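Local coordinates for protein peptidoglycan DD-endopeptidase ShyB (Vibrio cholerae, PDB 2GU1) that cleaves the peptide cross-links between neighbouring peptidoglycan strands as a zinc-dependent DD-endopeptidase, probably allowing the cell wall to expand, at residues 213-221 with 229-237. Numbering follows the deposited sequence.
Sequences ITSGFNPKR and VVPHNGTDF. With ZN (zinc ion), chain B.
Arg221 lays one face of its guanidinium over CB of His232, with CZ 3.7 Å from that carbon and the guanidinium and imidazole planes 41° apart. A bend at chi3 (57°) turns the end of the arginine back toward 229-237, where NE and NH2 approach Val230 O side-on. The bond from Arg221 NE, 2.7 Å to Val230 O, runs nearly along the C=O axis; the NH2 bond reaches the same oxygen from above the carbonyl plane. Two donors on one acceptor thus fix the guanidinium's rotation, while Val230 N bonds back to Arg221 O.

The His232 ring is steered through ND1, the nitrogen that does not bind the metal. His232 ND1 donates to Gly216 O at 2.8 Å, the oxygen lying in the ring plane, and Ser215 OG sits over one face. With His232 CG anti to the backbone N (chi1 -175°) and mutual backbone bonds to Asn218 securing the main chain, His232 NE2 is presented to the zinc ion at 2.0 Å. Gly216 thus exemplifies second-shell orientation of a metal ligand; its carbonyl would probably make NE2 a stronger electron-pair donor to the zinc ion.

Asp236 supplies OD1, also 2.0 Å from the zinc ion; its backbone N donates to Ser215 O, and a water joins its OD2 to Thr214 OG1. His313 completes the protein ligands, giving the His-x(3)-Asp plus histidine zinc site of the M23 (lysostaphin-type) peptidases.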
# COMPACT_ATOMS: atom_id res chain seq x y z
N ILE A 213 -3.86 22.66 7.48
CA ILE A 213 -2.80 21.68 7.72
C ILE A 213 -1.98 22.12 8.93
O ILE A 213 -1.37 23.19 8.93
CB ILE A 213 -1.88 21.56 6.48
CG1 ILE A 213 -2.69 21.06 5.28
CG2 ILE A 213 -0.73 20.61 6.77
CD1 ILE A 213 -1.91 21.04 3.97
N THR A 214 -1.97 21.30 9.97
CA THR A 214 -1.23 21.61 11.19
C THR A 214 0.19 21.04 11.17
O THR A 214 1.02 21.39 12.01
CB THR A 214 -1.97 21.08 12.44
OG1 THR A 214 -2.15 19.66 12.33
CG2 THR A 214 -3.33 21.75 12.58
N SER A 215 0.46 20.17 10.20
CA SER A 215 1.77 19.55 10.04
C SER A 215 1.80 18.81 8.71
O SER A 215 1.06 17.85 8.51
CB SER A 215 2.03 18.57 11.18
OG SER A 215 3.26 17.90 11.00
N GLY A 216 2.66 19.26 7.80
CA GLY A 216 2.74 18.64 6.49
C GLY A 216 3.74 17.51 6.36
O GLY A 216 4.41 17.14 7.33
N PHE A 217 3.84 16.96 5.16
CA PHE A 217 4.74 15.86 4.84
C PHE A 217 6.19 16.31 5.00
O PHE A 217 6.55 17.39 4.53
CB PHE A 217 4.51 15.43 3.38
CG PHE A 217 5.34 14.24 2.94
CD1 PHE A 217 4.93 12.94 3.25
CD2 PHE A 217 6.49 14.42 2.18
CE1 PHE A 217 5.66 11.84 2.79
CE2 PHE A 217 7.23 13.32 1.73
CZ PHE A 217 6.81 12.03 2.03
N ASN A 218 7.01 15.51 5.67
CA ASN A 218 8.42 15.84 5.87
C ASN A 218 9.21 14.60 6.29
O ASN A 218 9.28 14.26 7.46
CB ASN A 218 8.59 16.94 6.92
CG ASN A 218 10.06 17.26 7.20
OD1 ASN A 218 10.94 16.97 6.38
ND2 ASN A 218 10.33 17.86 8.35
N PRO A 219 9.84 13.93 5.31
CA PRO A 219 10.64 12.72 5.51
C PRO A 219 11.95 12.93 6.26
O PRO A 219 12.56 11.97 6.73
CB PRO A 219 10.85 12.21 4.09
CG PRO A 219 10.95 13.48 3.32
CD PRO A 219 9.82 14.31 3.88
N LYS A 220 12.38 14.18 6.36
CA LYS A 220 13.62 14.50 7.05
C LYS A 220 13.42 15.07 8.45
O LYS A 220 14.39 15.45 9.11
CB LYS A 220 14.45 15.49 6.21
CG LYS A 220 15.02 14.90 4.93
CD LYS A 220 15.69 15.96 4.05
CE LYS A 220 16.85 16.66 4.76
NZ LYS A 220 17.98 15.73 5.07
N ARG A 221 12.17 15.11 8.91
CA ARG A 221 11.87 15.64 10.24
C ARG A 221 12.76 15.00 11.31
O ARG A 221 12.97 13.78 11.31
CB ARG A 221 10.40 15.39 10.59
CG ARG A 221 9.99 16.00 11.93
CD ARG A 221 8.57 15.60 12.32
NE ARG A 221 8.43 14.15 12.38
CZ ARG A 221 7.34 13.51 12.82
NH1 ARG A 221 6.30 14.20 13.26
NH2 ARG A 221 7.31 12.18 12.82
N VAL A 229 16.35 11.37 12.87
CA VAL A 229 15.31 11.57 11.87
C VAL A 229 14.13 10.62 12.07
O VAL A 229 14.29 9.41 12.10
CB VAL A 229 15.85 11.38 10.43
CG1 VAL A 229 16.90 12.42 10.12
CG2 VAL A 229 16.42 9.98 10.27
N VAL A 230 12.95 11.20 12.22
CA VAL A 230 11.71 10.45 12.40
C VAL A 230 10.75 11.14 11.43
O VAL A 230 10.12 12.13 11.77
CB VAL A 230 11.20 10.56 13.85
CG1 VAL A 230 9.94 9.73 14.02
CG2 VAL A 230 12.29 10.08 14.81
N PRO A 231 10.65 10.60 10.21
CA PRO A 231 9.79 11.16 9.16
C PRO A 231 8.30 11.25 9.46
O PRO A 231 7.71 10.38 10.11
CB PRO A 231 10.07 10.25 7.97
CG PRO A 231 10.28 8.92 8.63
CD PRO A 231 11.17 9.28 9.80
N HIS A 232 7.70 12.34 8.99
CA HIS A 232 6.26 12.52 9.12
C HIS A 232 5.85 12.21 7.69
O HIS A 232 6.00 13.03 6.79
CB HIS A 232 5.89 13.95 9.46
CG HIS A 232 4.42 14.14 9.70
ND1 HIS A 232 3.67 15.10 9.06
CD2 HIS A 232 3.56 13.47 10.52
CE1 HIS A 232 2.42 15.02 9.47
NE2 HIS A 232 2.32 14.04 10.35
N ASN A 233 5.35 11.00 7.49
CA ASN A 233 4.96 10.53 6.17
C ASN A 233 3.53 10.84 5.73
O ASN A 233 2.97 10.14 4.88
CB ASN A 233 5.23 9.03 6.09
CG ASN A 233 6.71 8.71 6.04
OD1 ASN A 233 7.17 7.74 6.64
ND2 ASN A 233 7.46 9.53 5.32
N GLY A 234 2.93 11.88 6.29
CA GLY A 234 1.57 12.23 5.91
C GLY A 234 1.27 13.69 6.17
O GLY A 234 2.16 14.46 6.54
N THR A 235 0.02 14.08 5.96
CA THR A 235 -0.39 15.46 6.18
C THR A 235 -1.44 15.49 7.29
O THR A 235 -2.38 14.69 7.29
CB THR A 235 -1.00 16.06 4.90
OG1 THR A 235 -0.06 15.95 3.82
CG2 THR A 235 -1.34 17.51 5.10
N ASP A 236 -1.29 16.40 8.25
CA ASP A 236 -2.25 16.50 9.35
C ASP A 236 -3.24 17.63 9.12
O ASP A 236 -2.84 18.78 8.91
CB ASP A 236 -1.52 16.74 10.68
CG ASP A 236 -0.65 15.57 11.06
OD1 ASP A 236 -0.77 14.51 10.40
OD2 ASP A 236 0.13 15.69 12.03
N PHE A 237 -4.54 17.30 9.17
CA PHE A 237 -5.62 18.28 8.99
C PHE A 237 -6.27 18.56 10.34
O PHE A 237 -6.44 17.65 11.17
CB PHE A 237 -6.66 17.76 7.99
CG PHE A 237 -6.16 17.68 6.58
CD1 PHE A 237 -5.87 18.84 5.86
CD2 PHE A 237 -5.94 16.44 5.98
CE1 PHE A 237 -5.37 18.76 4.56
CE2 PHE A 237 -5.45 16.35 4.68
CZ PHE A 237 -5.16 17.52 3.96
ZN ZN B . 0.63 13.18 11.04
O HOH W 1 -0.57 17.83 13.93
O HOH W 2 1.74 17.94 3.22